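Local coordinates for voltage-sensor containing phosphatase (Ciona intestinalis, PDB 3V0D), which probably dephosphorylates phosphoinositide lipids under the control of a voltage-sensor domain, through a PTEN-like phosphatase domain joined to a C2 domain, at residues A[30-42]-A[118-130]. The protein carries 1 engineered substitution. Residues are numbered along the deposited sequence; the frame is centred on the assembly and turned at random.
Sequences VTDHVIAMSFPSS and PDHVIAIHSKGGK. Engineered in segment 118-130: Ser126 (natural residue Cys). With PO4 (phosphate ion), chain C; PO4 (phosphate ion), chain D.
Pro118 sets its carbonyl O over one face of the His33 ring, 3.3 Å from NE2 but at a poor angle for a hydrogen bond. At the ring edge, a water links NE2 to Asp119 OD2, while ND1 donates almost straight to a phosphate ion (chain D; ND1 to O3 2.7 Å); these two in-plane partners fix the ring's rotation. Val121 lays CG1 against His33 CD2, and from Ile122 onward the backbones run parallel, the axes of strands 34-37 and 121-125 21° apart. Ile122 N donates to His33 O and its O accepts from Ile35 N; Ile124 repeats this with Ile35 O and Met37 N. Ile122 CG1 runs alongside Val34 CG2, both side chains directed to the face covered by helix 131-143. On the other face Ala123 CB meets Ile35 CB at 3.9 Å and Met37 CE at 4.0 Å, against helix 52-62, whose Phe59 touches all three side chains. His125 ends the strand and opens the P-loop of the cysteine-dependent phosphatase fold, at whose nucleophile position Ser126 is engineered in place of cysteine. Pro40 CD sits over the imidazole face, 3.5 Å from its centroid, and the ring edge makes an offset edge-to-face pair with the Phe39 face, planes at 87°. ND1 reaches an in-plane lone pair of Ser126 O (3.0 Å, 175° at hydrogen), while NE2 is hydrogen-bonded to Tyr78 OH, so both nitrogens hold the ring. Ser126 OG donates to a second phosphate (chain C), which also accepts from the N atoms of Lys127, Gly128 and Lys130, consistent with a substrate-phosphate pocket. Lys127 O takes the Phe39 N-H at 2.9 Å, tying the loop to segment 30-42. Gly129, at positive phi, brings CA within 3.2 Å of Met37 O, which is buried without a hydrogen-bond partner.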
loop_
_atom_site.group_PDB
_atom_site.type_symbol
_atom_site.label_atom_id
_atom_site.label_comp_id
_atom_site.label_asym_id
_atom_site.label_seq_id
_atom_site.Cartn_x
_atom_site.Cartn_y
_atom_site.Cartn_z
ATOM N N VAL A 30 -15.128 -0.724 -12.686
ATOM C CA VAL A 30 -13.797 -0.915 -13.260
ATOM C C VAL A 30 -13.869 -1.902 -14.430
ATOM O O VAL A 30 -13.275 -1.658 -15.479
ATOM C CB VAL A 30 -12.794 -1.342 -12.171
ATOM C CG1 VAL A 30 -11.425 -1.658 -12.790
ATOM C CG2 VAL A 30 -12.670 -0.231 -11.097
ATOM N N THR A 31 -14.633 -2.977 -14.216
ATOM C CA THR A 31 -15.132 -3.847 -15.281
ATOM C C THR A 31 -16.624 -4.028 -15.021
ATOM O O THR A 31 -17.150 -3.500 -14.042
ATOM C CB THR A 31 -14.466 -5.212 -15.303
ATOM O OG1 THR A 31 -14.955 -5.976 -14.202
ATOM C CG2 THR A 31 -12.928 -5.123 -15.253
ATOM N N ASP A 32 -17.323 -4.785 -15.867
ATOM C CA ASP A 32 -18.740 -5.065 -15.591
ATOM C C ASP A 32 -18.966 -5.780 -14.270
ATOM O O ASP A 32 -20.077 -5.724 -13.757
ATOM C CB ASP A 32 -19.390 -5.972 -16.656
ATOM C CG ASP A 32 -19.439 -5.383 -18.036
ATOM O OD1 ASP A 32 -19.764 -6.170 -18.950
ATOM O OD2 ASP A 32 -19.191 -4.177 -18.221
ATOM N N HIS A 33 -17.949 -6.496 -13.757
ATOM C CA HIS A 33 -18.148 -7.303 -12.540
ATOM C C HIS A 33 -17.249 -6.918 -11.388
ATOM O O HIS A 33 -17.275 -7.589 -10.372
ATOM C CB HIS A 33 -18.038 -8.808 -12.841
ATOM C CG HIS A 33 -19.015 -9.265 -13.877
ATOM N ND1 HIS A 33 -18.663 -9.474 -15.189
ATOM C CD2 HIS A 33 -20.343 -9.529 -13.799
ATOM C CE1 HIS A 33 -19.727 -9.853 -15.873
ATOM N NE2 HIS A 33 -20.759 -9.890 -15.056
ATOM N N VAL A 34 -16.482 -5.833 -11.544
ATOM C CA VAL A 34 -15.554 -5.368 -10.515
ATOM C C VAL A 34 -15.783 -3.887 -10.306
ATOM O O VAL A 34 -15.546 -3.086 -11.214
ATOM C CB VAL A 34 -14.078 -5.653 -10.921
ATOM C CG1 VAL A 34 -13.129 -5.124 -9.866
ATOM C CG2 VAL A 34 -13.845 -7.125 -11.181
ATOM N N ILE A 35 -16.254 -3.548 -9.099
ATOM C CA ILE A 35 -16.601 -2.199 -8.727
ATOM C C ILE A 35 -15.576 -1.664 -7.730
ATOM O O ILE A 35 -15.140 -2.403 -6.838
ATOM C CB ILE A 35 -18.027 -2.171 -8.152
ATOM C CG1 ILE A 35 -19.051 -2.460 -9.263
ATOM C CG2 ILE A 35 -18.335 -0.855 -7.436
ATOM C CD1 ILE A 35 -20.361 -3.017 -8.726
ATOM N N ALA A 36 -15.202 -0.386 -7.890
ATOM C CA ALA A 36 -14.424 0.347 -6.904
ATOM C C ALA A 36 -15.290 1.486 -6.396
ATOM O O ALA A 36 -15.938 2.174 -7.185
ATOM C CB ALA A 36 -13.167 0.891 -7.531
ATOM N N MET A 37 -15.307 1.725 -5.084
ATOM C CA MET A 37 -16.168 2.779 -4.534
ATOM C C MET A 37 -15.571 3.321 -3.241
ATOM O O MET A 37 -14.622 2.747 -2.681
ATOM C CB MET A 37 -17.603 2.258 -4.347
ATOM C CG MET A 37 -17.682 1.153 -3.309
ATOM S SD MET A 37 -19.346 0.450 -3.271
ATOM C CE MET A 37 -19.166 -0.686 -1.882
ATOM N N SER A 38 -16.132 4.429 -2.770
ATOM C CA SER A 38 -15.730 5.023 -1.501
ATOM C C SER A 38 -16.493 4.389 -0.328
ATOM O O SER A 38 -17.290 3.452 -0.511
ATOM C CB SER A 38 -15.914 6.539 -1.558
ATOM O OG SER A 38 -17.232 6.845 -1.895
ATOM N N PHE A 39 -16.222 4.881 0.877
ATOM C CA PHE A 39 -16.755 4.250 2.068
ATOM C C PHE A 39 -18.287 4.413 2.179
ATOM O O PHE A 39 -18.807 5.522 1.983
ATOM C CB PHE A 39 -16.114 4.887 3.291
ATOM C CG PHE A 39 -16.297 4.082 4.548
ATOM C CD1 PHE A 39 -15.401 3.061 4.846
ATOM C CD2 PHE A 39 -17.335 4.324 5.439
ATOM C CE1 PHE A 39 -15.525 2.292 5.981
ATOM C CE2 PHE A 39 -17.468 3.548 6.608
ATOM C CZ PHE A 39 -16.554 2.530 6.864
ATOM N N PRO A 40 -19.028 3.330 2.494
ATOM C CA PRO A 40 -20.485 3.457 2.705
ATOM C C PRO A 40 -20.706 4.069 4.085
ATOM O O PRO A 40 -20.516 3.405 5.117
ATOM C CB PRO A 40 -21.001 2.009 2.624
ATOM C CG PRO A 40 -19.855 1.127 2.687
ATOM C CD PRO A 40 -18.582 1.928 2.616
ATOM N N SER A 41 -21.116 5.334 4.092
ATOM C CA SER A 41 -21.047 6.162 5.282
ATOM C C SER A 41 -22.340 6.176 6.090
ATOM O O SER A 41 -23.426 5.939 5.566
ATOM C CB SER A 41 -20.654 7.569 4.856
ATOM O OG SER A 41 -19.428 7.519 4.149
ATOM N N SER A 42 -22.191 6.476 7.381
ATOM C CA SER A 42 -23.279 6.445 8.341
ATOM C C SER A 42 -24.258 7.559 8.082
ATOM O O SER A 42 -23.868 8.658 7.666
ATOM C CB SER A 42 -22.738 6.552 9.774
ATOM O OG SER A 42 -22.028 7.764 9.982
ATOM N N PRO A 118 -21.134 -16.560 -13.297
ATOM C CA PRO A 118 -20.516 -15.514 -14.150
ATOM C C PRO A 118 -21.112 -14.114 -13.943
ATOM O O PRO A 118 -20.520 -13.116 -14.394
ATOM C CB PRO A 118 -20.806 -16.010 -15.565
ATOM C CG PRO A 118 -22.079 -16.778 -15.394
ATOM C CD PRO A 118 -21.904 -17.525 -14.103
ATOM N N ASP A 119 -22.274 -14.048 -13.284
ATOM C CA ASP A 119 -22.890 -12.759 -12.989
ATOM C C ASP A 119 -22.555 -12.242 -11.589
ATOM O O ASP A 119 -23.051 -11.181 -11.193
ATOM C CB ASP A 119 -24.412 -12.823 -13.171
ATOM C CG ASP A 119 -24.811 -13.256 -14.577
ATOM O OD1 ASP A 119 -25.759 -14.056 -14.722
ATOM O OD2 ASP A 119 -24.187 -12.786 -15.543
ATOM N N HIS A 120 -21.723 -12.957 -10.828
ATOM C CA HIS A 120 -21.280 -12.429 -9.548
ATOM C C HIS A 120 -20.419 -11.192 -9.746
ATOM O O HIS A 120 -19.644 -11.092 -10.702
ATOM C CB HIS A 120 -20.545 -13.509 -8.772
ATOM C CG HIS A 120 -21.464 -14.437 -8.056
ATOM N ND1 HIS A 120 -21.013 -15.487 -7.291
ATOM C CD2 HIS A 120 -22.818 -14.474 -7.991
ATOM C CE1 HIS A 120 -22.050 -16.134 -6.782
ATOM N NE2 HIS A 120 -23.154 -15.533 -7.186
ATOM N N VAL A 121 -20.561 -10.248 -8.814
ATOM C CA VAL A 121 -19.717 -9.068 -8.791
ATOM C C VAL A 121 -19.032 -8.934 -7.441
ATOM O O VAL A 121 -19.508 -9.432 -6.403
ATOM C CB VAL A 121 -20.494 -7.755 -9.139
ATOM C CG1 VAL A 121 -21.257 -7.930 -10.441
ATOM C CG2 VAL A 121 -21.427 -7.305 -8.032
ATOM N N ILE A 122 -17.905 -8.221 -7.475
ATOM C CA ILE A 122 -17.211 -7.795 -6.274
ATOM C C ILE A 122 -17.155 -6.290 -6.275
ATOM O O ILE A 122 -16.913 -5.657 -7.306
ATOM C CB ILE A 122 -15.803 -8.430 -6.138
ATOM C CG1 ILE A 122 -14.861 -8.082 -7.294
ATOM C CG2 ILE A 122 -15.938 -9.942 -5.953
ATOM C CD1 ILE A 122 -13.484 -8.760 -7.199
ATOM N N ALA A 123 -17.359 -5.711 -5.090
ATOM C CA ALA A 123 -17.267 -4.261 -4.903
ATOM C C ALA A 123 -16.262 -4.006 -3.808
ATOM O O ALA A 123 -16.490 -4.384 -2.647
ATOM C CB ALA A 123 -18.627 -3.651 -4.576
ATOM N N ILE A 124 -15.156 -3.388 -4.190
ATOM C CA ILE A 124 -14.032 -3.140 -3.298
ATOM C C ILE A 124 -14.051 -1.678 -2.909
ATOM O O ILE A 124 -14.159 -0.805 -3.770
ATOM C CB ILE A 124 -12.723 -3.552 -3.979
ATOM C CG1 ILE A 124 -12.780 -5.053 -4.350
ATOM C CG2 ILE A 124 -11.531 -3.252 -3.093
ATOM C CD1 ILE A 124 -11.702 -5.541 -5.280
ATOM N N HIS A 125 -13.976 -1.415 -1.611
ATOM C CA HIS A 125 -13.933 -0.041 -1.138
ATOM C C HIS A 125 -12.916 0.148 -0.071
ATOM O O HIS A 125 -12.533 -0.780 0.659
ATOM C CB HIS A 125 -15.312 0.485 -0.677
ATOM C CG HIS A 125 -15.720 0.051 0.697
ATOM N ND1 HIS A 125 -15.264 0.669 1.845
ATOM C CD2 HIS A 125 -16.557 -0.938 1.111
ATOM C CE1 HIS A 125 -15.793 0.066 2.902
ATOM N NE2 HIS A 125 -16.596 -0.898 2.488
ATOM N N SER A 126 -12.504 1.406 0.070
ATOM C CA SER A 126 -11.665 1.828 1.158
ATOM C C SER A 126 -12.280 3.113 1.726
ATOM O O SER A 126 -13.499 3.130 1.936
ATOM C CB SER A 126 -10.199 1.871 0.749
ATOM O OG SER A 126 -10.029 2.488 -0.509
ATOM N N LYS A 127 -11.502 4.167 1.983
ATOM C CA LYS A 127 -12.104 5.440 2.405
ATOM C C LYS A 127 -12.532 6.191 1.154
ATOM O O LYS A 127 -13.720 6.439 0.939
ATOM C CB LYS A 127 -11.124 6.251 3.260
ATOM C CG LYS A 127 -11.703 7.550 3.742
ATOM C CD LYS A 127 -10.753 8.339 4.654
ATOM C CE LYS A 127 -11.432 9.627 5.102
ATOM N NZ LYS A 127 -10.621 10.429 6.063
ATOM N N GLY A 128 -11.583 6.575 0.324
ATOM C CA GLY A 128 -11.897 7.243 -0.927
ATOM C C GLY A 128 -12.029 6.281 -2.088
ATOM O O GLY A 128 -12.458 6.688 -3.161
ATOM N N GLY A 129 -11.689 5.011 -1.906
ATOM C CA GLY A 129 -11.716 4.099 -3.020
ATOM C C GLY A 129 -10.599 4.343 -4.011
ATOM O O GLY A 129 -10.792 4.097 -5.197
ATOM N N LYS A 130 -9.425 4.723 -3.507
ATOM C CA LYS A 130 -8.293 5.005 -4.376
ATOM C C LYS A 130 -7.109 4.069 -4.071
ATOM O O LYS A 130 -7.053 3.024 -4.661
ATOM C CB LYS A 130 -7.909 6.476 -4.430
ATOM C CG LYS A 130 -7.039 6.726 -5.633
ATOM C CD LYS A 130 -6.773 8.189 -5.853
ATOM C CE LYS A 130 -5.868 8.729 -4.775
ATOM N NZ LYS A 130 -5.530 10.137 -5.060
HETATM P P PO4 C . -8.105 5.055 0.127
HETATM O O1 PO4 C . -6.846 5.864 0.484
HETATM O O2 PO4 C . -8.948 4.938 1.376
HETATM O O3 PO4 C . -8.839 5.819 -0.939
HETATM O O4 PO4 C . -7.704 3.728 -0.353
HETATM P P PO4 D . -15.994 -10.649 -17.141
HETATM O O1 PO4 D . -15.849 -11.851 -16.239
HETATM O O2 PO4 D . -17.224 -10.908 -17.990
HETATM O O3 PO4 D . -16.211 -9.448 -16.242
HETATM O O4 PO4 D . -14.776 -10.493 -17.991
HETATM O O HOH W 1 -23.405 -10.267 -15.653
#